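Local coordinates for protein bile salt hydrolase/transferase (Clostridium perfringens, PDB 2BJF) that hydrolyses the amide bond of glycine- and taurine-conjugated bile salts, releasing free bile acids, and also acts as a bile acid amine N-acyltransferase, at residues 305-310 with 315-320; 33-38 with 71-76. All blocks are in the same frame, centred on the assembly; numbering follows the deposited sequence.

Contact 1. Residues 305-310 with 315-320; sequences NKENLD and KTYKYN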
loop_
_atom_site.group_PDB
_atom_site.type_symbol
_atom_site.label_atom_id
_atom_site.label_comp_id
_atom_site.label_asym_id
_atom_site.label_seq_id
_atom_site.Cartn_x
_atom_site.Cartn_y
_atom_site.Cartn_z
ATOM N N ASN A 305 41.421 11.919 -15.104
ATOM C CA ASN A 305 42.268 12.105 -16.283
ATOM C C ASN A 305 43.094 13.391 -16.257
ATOM O O ASN A 305 43.998 13.577 -17.077
ATOM C CB ASN A 305 41.433 12.007 -17.561
ATOM C CG ASN A 305 40.987 10.587 -17.849
ATOM O OD1 ASN A 305 41.813 9.693 -18.054
ATOM N ND2 ASN A 305 39.678 10.369 -17.865
ATOM N N LYS A 306 42.781 14.272 -15.310
ATOM C CA LYS A 306 43.581 15.471 -15.076
ATOM C C LYS A 306 44.792 15.154 -14.199
ATOM O O LYS A 306 45.783 15.880 -14.221
ATOM C CB LYS A 306 42.730 16.582 -14.457
ATOM C CG LYS A 306 41.643 17.104 -15.391
ATOM C CD LYS A 306 40.960 18.343 -14.845
ATOM C CE LYS A 306 41.738 19.612 -15.178
ATOM N NZ LYS A 306 41.108 20.806 -14.556
ATOM N N GLU A 307 44.704 14.062 -13.442
ATOM C CA GLU A 307 45.812 13.602 -12.605
ATOM C C GLU A 307 46.825 12.797 -13.417
ATOM O O GLU A 307 46.537 12.367 -14.538
ATOM C CB GLU A 307 45.293 12.757 -11.431
ATOM C CG GLU A 307 44.264 13.452 -10.532
ATOM C CD GLU A 307 44.800 14.695 -9.833
ATOM O OE1 GLU A 307 45.999 14.726 -9.472
ATOM O OE2 GLU A 307 44.013 15.644 -9.637
ATOM N N ASN A 308 48.015 12.605 -12.853
ATOM C CA ASN A 308 49.024 11.760 -13.482
ATOM C C ASN A 308 48.728 10.290 -13.221
ATOM O O ASN A 308 48.904 9.799 -12.103
ATOM C CB ASN A 308 50.434 12.117 -13.000
ATOM C CG ASN A 308 51.526 11.515 -13.878
ATOM O OD1 ASN A 308 51.249 10.769 -14.820
ATOM N ND2 ASN A 308 52.777 11.841 -13.569
ATOM N N LEU A 309 48.277 9.594 -14.261
ATOM C CA LEU A 309 47.991 8.164 -14.161
ATOM C C LEU A 309 49.273 7.353 -13.967
ATOM O O LEU A 309 49.228 6.225 -13.477
ATOM C CB LEU A 309 47.206 7.665 -15.381
ATOM C CG LEU A 309 45.901 8.375 -15.777
ATOM C CD1 LEU A 309 45.197 7.600 -16.884
ATOM C CD2 LEU A 309 44.951 8.592 -14.597
ATOM N N ASP A 310 50.407 7.942 -14.348
ATOM C CA ASP A 310 51.724 7.335 -14.148
ATOM C C ASP A 310 52.427 7.884 -12.901
ATOM O O ASP A 310 53.653 7.787 -12.777
ATOM C CB ASP A 310 52.606 7.546 -15.386
ATOM C CG ASP A 310 52.076 6.830 -16.618
ATOM O OD1 ASP A 310 51.623 5.669 -16.501
ATOM O OD2 ASP A 310 52.127 7.429 -17.712
ATOM N N LYS A 315 46.676 10.100 -4.087
ATOM C CA LYS A 315 46.201 11.471 -3.926
ATOM C C LYS A 315 44.771 11.447 -3.397
ATOM O O LYS A 315 43.927 10.717 -3.919
ATOM C CB LYS A 315 46.266 12.216 -5.269
ATOM C CG LYS A 315 45.644 13.613 -5.277
ATOM C CD LYS A 315 46.531 14.642 -4.593
ATOM C CE LYS A 315 45.807 15.971 -4.433
ATOM N NZ LYS A 315 46.711 17.042 -3.925
ATOM N N THR A 316 44.506 12.233 -2.355
ATOM C CA THR A 316 43.155 12.328 -1.798
ATOM C C THR A 316 42.582 13.735 -1.939
ATOM O O THR A 316 43.321 14.723 -1.937
ATOM C CB THR A 316 43.089 11.902 -0.307
ATOM O OG1 THR A 316 43.795 12.849 0.505
ATOM C CG2 THR A 316 43.672 10.505 -0.104
ATOM N N TYR A 317 41.260 13.806 -2.069
ATOM C CA TYR A 317 40.532 15.071 -2.085
ATOM C C TYR A 317 39.492 15.095 -0.967
ATOM O O TYR A 317 38.824 14.091 -0.706
ATOM C CB TYR A 317 39.881 15.307 -3.453
ATOM C CG TYR A 317 40.862 15.751 -4.520
ATOM C CD1 TYR A 317 41.238 17.089 -4.633
ATOM C CD2 TYR A 317 41.418 14.834 -5.412
ATOM C CE1 TYR A 317 42.145 17.507 -5.607
ATOM C CE2 TYR A 317 42.323 15.239 -6.392
ATOM C CZ TYR A 317 42.680 16.577 -6.483
ATOM O OH TYR A 317 43.576 16.987 -7.444
ATOM N N LYS A 318 39.365 16.250 -0.315
ATOM C CA LYS A 318 38.529 16.399 0.878
ATOM C C LYS A 318 37.030 16.279 0.595
ATOM O O LYS A 318 36.499 16.919 -0.314
ATOM C CB LYS A 318 38.833 17.729 1.584
ATOM C CG LYS A 318 38.242 17.843 2.985
ATOM C CD LYS A 318 38.509 19.207 3.599
ATOM C CE LYS A 318 37.774 19.363 4.924
ATOM N NZ LYS A 318 38.000 20.699 5.544
ATOM N N TYR A 319 36.371 15.445 1.397
ATOM C CA TYR A 319 34.925 15.241 1.369
ATOM C C TYR A 319 34.210 16.549 1.723
ATOM O O TYR A 319 34.395 17.089 2.814
ATOM C CB TYR A 319 34.577 14.138 2.370
ATOM C CG TYR A 319 33.130 13.702 2.438
ATOM C CD1 TYR A 319 32.578 12.880 1.455
ATOM C CD2 TYR A 319 32.327 14.070 3.517
ATOM C CE1 TYR A 319 31.251 12.456 1.533
ATOM C CE2 TYR A 319 31.002 13.653 3.605
ATOM C CZ TYR A 319 30.473 12.844 2.611
ATOM O OH TYR A 319 29.162 12.431 2.696
ATOM N N ASN A 320 33.408 17.054 0.788
ATOM C CA ASN A 320 32.788 18.373 0.921
ATOM C C ASN A 320 31.437 18.342 1.635
ATOM O O ASN A 320 30.422 17.978 1.041
ATOM C CB ASN A 320 32.652 19.036 -0.459
ATOM C CG ASN A 320 32.307 20.518 -0.375
ATOM O OD1 ASN A 320 31.547 20.951 0.494
ATOM N ND2 ASN A 320 32.857 21.302 -1.295
#
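The phenol of Tyr-317 donates a hydrogen bond to the carboxylate of Glu-307, with OH and OE2 2.6 Å apart. The two side chains reach out to meet each other head-on, and their flat groups do not stack: the carboxylate plane is turned 64° from the ring plane, and OE2 of Glu-307 sits at the ring edge, near the plane of the phenol, 3.5 Å from CZ of Tyr-317. Seen from the acid, the hydroxyl lies above the carboxylate, 36° out of its plane. A bend in the Glu-307 chain (chi2 -62°) swings the carboxylate toward the strand. Lys-315 adds only a loose contact through its aliphatic part, OE1 of Glu-307 lying 4.4 Å from its CG; its ammonium leads off, leaving NZ 6.1 Å from OE1, too far for a salt bridge but near enough that some electrostatic attraction is plausible. OE2 also accepts from the side-chain amide of Asn-329 of a neighbouring subunit, which packs on Tyr-317 as well. Further along the loop, Asn-308 OD1 accepts a hydrogen bond from the backbone N of Asp-310 at 3.0 Å, an Asx turn just after Glu-307. The contact lies at the surface, where the loop after strand 300-303 faces strand 315-318; that strand pairs antiparallel with strand 29-33, while Glu-307 touches Phe-32 and Tyr-317 rests on Ile-302.

Contact 2. Residues 33-38 with 71-76; sequences IPRNFK and MNEKGL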
loop_
_atom_site.group_PDB
_atom_site.type_symbol
_atom_site.label_atom_id
_atom_site.label_comp_id
_atom_site.label_asym_id
_atom_site.label_seq_id
_atom_site.Cartn_x
_atom_site.Cartn_y
_atom_site.Cartn_z
ATOM N N ILE A 33 44.318 6.522 -7.024
ATOM C CA ILE A 33 45.488 5.647 -7.029
ATOM C C ILE A 33 46.000 5.506 -8.464
ATOM O O ILE A 33 45.252 5.077 -9.344
ATOM C CB ILE A 33 45.180 4.241 -6.442
ATOM C CG1 ILE A 33 44.457 4.352 -5.093
ATOM C CG2 ILE A 33 46.468 3.428 -6.301
ATOM C CD1 ILE A 33 43.952 3.022 -4.542
ATOM N N PRO A 34 47.274 5.873 -8.706
ATOM C CA PRO A 34 47.849 5.768 -10.049
ATOM C C PRO A 34 48.168 4.323 -10.440
ATOM O O PRO A 34 48.031 3.413 -9.617
ATOM C CB PRO A 34 49.138 6.589 -9.938
ATOM C CG PRO A 34 49.526 6.480 -8.508
ATOM C CD PRO A 34 48.239 6.415 -7.732
ATOM N N ARG A 35 48.586 4.129 -11.690
ATOM C CA ARG A 35 49.019 2.821 -12.188
ATOM C C ARG A 35 50.266 2.347 -11.452
ATOM O O ARG A 35 51.049 3.167 -10.957
ATOM C CB ARG A 35 49.355 2.895 -13.679
ATOM C CG ARG A 35 48.220 3.292 -14.600
ATOM C CD ARG A 35 48.799 3.806 -15.908
ATOM N NE ARG A 35 47.774 4.193 -16.873
ATOM C CZ ARG A 35 48.002 4.930 -17.957
ATOM N NH1 ARG A 35 49.225 5.378 -18.222
ATOM N NH2 ARG A 35 47.004 5.227 -18.778
ATOM N N ASN A 36 50.444 1.028 -11.386
ATOM C CA ASN A 36 51.650 0.408 -10.822
ATOM C C ASN A 36 51.943 0.822 -9.371
ATOM O O ASN A 36 53.102 0.919 -8.959
ATOM C CB ASN A 36 52.860 0.668 -11.739
ATOM C CG ASN A 36 54.029 -0.261 -11.454
ATOM O OD1 ASN A 36 55.144 0.196 -11.195
ATOM N ND2 ASN A 36 53.782 -1.566 -11.501
ATOM N N PHE A 37 50.882 1.065 -8.602
ATOM C CA PHE A 37 51.025 1.420 -7.190
ATOM C C PHE A 37 50.779 0.214 -6.294
ATOM O O PHE A 37 49.719 -0.413 -6.355
ATOM C CB PHE A 37 50.097 2.577 -6.798
ATOM C CG PHE A 37 50.362 3.120 -5.418
ATOM C CD1 PHE A 37 51.297 4.134 -5.224
ATOM C CD2 PHE A 37 49.690 2.608 -4.311
ATOM C CE1 PHE A 37 51.554 4.634 -3.948
ATOM C CE2 PHE A 37 49.943 3.098 -3.033
ATOM C CZ PHE A 37 50.874 4.115 -2.852
ATOM N N LYS A 38 51.768 -0.095 -5.461
ATOM C CA LYS A 38 51.702 -1.243 -4.563
ATOM C C LYS A 38 51.025 -0.877 -3.242
ATOM O O LYS A 38 51.537 -0.061 -2.469
ATOM C CB LYS A 38 53.107 -1.813 -4.331
ATOM C CG LYS A 38 53.163 -3.042 -3.426
ATOM C CD LYS A 38 54.548 -3.700 -3.424
ATOM C CE LYS A 38 55.657 -2.759 -2.955
ATOM N NZ LYS A 38 55.472 -2.282 -1.554
ATOM N N MET A 71 35.716 3.925 -9.877
ATOM C CA MET A 71 35.911 3.481 -11.249
ATOM C C MET A 71 37.395 3.441 -11.577
ATOM O O MET A 71 38.217 3.980 -10.832
ATOM C CB MET A 71 35.192 4.417 -12.224
ATOM C CG MET A 71 35.729 5.834 -12.211
ATOM S SD MET A 71 34.869 6.941 -13.328
ATOM C CE MET A 71 35.050 8.443 -12.388
ATOM N N ASN A 72 37.735 2.799 -12.691
ATOM C CA ASN A 72 39.094 2.884 -13.217
ATOM C C ASN A 72 39.170 3.671 -14.530
ATOM O O ASN A 72 38.148 4.106 -15.071
ATOM C CB ASN A 72 39.756 1.497 -13.316
ATOM C CG ASN A 72 39.117 0.593 -14.362
ATOM O OD1 ASN A 72 38.535 1.052 -15.346
ATOM N ND2 ASN A 72 39.248 -0.713 -14.156
ATOM N N GLU A 73 40.393 3.845 -15.028
ATOM C CA GLU A 73 40.666 4.611 -16.247
ATOM C C GLU A 73 40.061 4.010 -17.520
ATOM O O GLU A 73 40.001 4.677 -18.556
ATOM C CB GLU A 73 42.176 4.759 -16.431
ATOM C CG GLU A 73 42.914 3.427 -16.469
ATOM C CD GLU A 73 44.367 3.581 -16.848
ATOM O OE1 GLU A 73 44.647 3.872 -18.029
ATOM O OE2 GLU A 73 45.225 3.399 -15.962
ATOM N N LYS A 74 39.630 2.752 -17.439
ATOM C CA LYS A 74 39.089 2.037 -18.595
ATOM C C LYS A 74 37.567 2.137 -18.685
ATOM O O LYS A 74 36.961 1.655 -19.646
ATOM C CB LYS A 74 39.519 0.562 -18.573
ATOM C CG LYS A 74 41.033 0.323 -18.488
ATOM C CD LYS A 74 41.817 0.986 -19.623
ATOM C CE LYS A 74 41.617 0.276 -20.952
ATOM N NZ LYS A 74 42.473 0.867 -22.018
ATOM N N GLY A 75 36.957 2.764 -17.683
ATOM C CA GLY A 75 35.509 2.948 -17.663
ATOM C C GLY A 75 34.754 1.833 -16.964
ATOM O O GLY A 75 33.546 1.680 -17.162
ATOM N N LEU A 76 35.461 1.054 -16.150
ATOM C CA LEU A 76 34.824 0.051 -15.299
ATOM C C LEU A 76 34.489 0.669 -13.945
ATOM O O LEU A 76 35.336 1.312 -13.329
ATOM C CB LEU A 76 35.731 -1.172 -15.118
ATOM C CG LEU A 76 35.176 -2.364 -14.328
ATOM C CD1 LEU A 76 34.003 -3.014 -15.055
ATOM C CD2 LEU A 76 36.277 -3.382 -14.061
#
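Arg-35 and Glu-73 meet with their side chains crossing at about a right angle, yet their charged ends lie almost in one plane, the guanidinium and carboxylate being only 21° apart. The grip is side-on and bidentate. NE of Arg-35 donates to OE2 of Glu-73 at 2.8 Å with an N-H...O angle of 165°, and NH2 of Arg-35 reaches OE1 of the same acid, also at 2.8 Å and nearly as straight. OE2 uses its syn lone pair; OE1 is met on the syn side too, but somewhat out of the carboxylate plane. Both oxygens stay close to the guanidinium plane, so the paired bonds oppose rotation of either group. The Arg-35 chain runs extended from CG to NE, and its CG comes within 3.3 Å of OE2 of Glu-73. For Glu-73, CG stands between the backbone N and carbonyl carbon (chi1 56°), and the chain beyond is extended toward the arginine.

Glu-73 occupies the second position of a type I beta turn, Asn-72 to Gly-75, which with a G1 beta bulge at Gly-75 forms the hairpin joining antiparallel strands 70-72 and 77-82 in the Ntn-hydrolase fold. Two backbone bonds mark the motif, Gly-75 N to Asn-72 O within the turn and Asn-72 N to Leu-76 O behind it. Asn-72 braces this turn: its OD1 accepts Lys-74 N at 2.9 Å, forming an Asx turn, and Leu-76 N at 3.2 Å, the two donors arriving from opposite faces of the amide. Its ND2 donates to the carbonyl of Leu-110. Around the salt bridge, OE2 of Glu-73 also accepts from the backbone N of Ala-53, and NH1 of Arg-35 turns to Asp-310 of the 305-310 loop.

Both segments of contact 2 precede those of contact 1 in the sequence, and the centres of the two contacts lie about 11 Å apart on the same side of the chain's centre. Both reach the same antiparallel sheet, in which strand 29-33 lies between strand 315-318 and strand 54-61, antiparallel to both, and strand 54-61 is itself paired with strand 70-72. They also touch directly: Leu-309 O lies 2.8 Å from Arg-35 N, a probable hydrogen bond, and Asp-310 OD1 forms a 3.0 Å salt bridge with Arg-35 NH1. Arg-35 thus joins the 305-310 loop, the 33-38 loop and the 72-75 turn, away from the residues that bind bile salt and taurine, with contact 1 alone extending to another subunit.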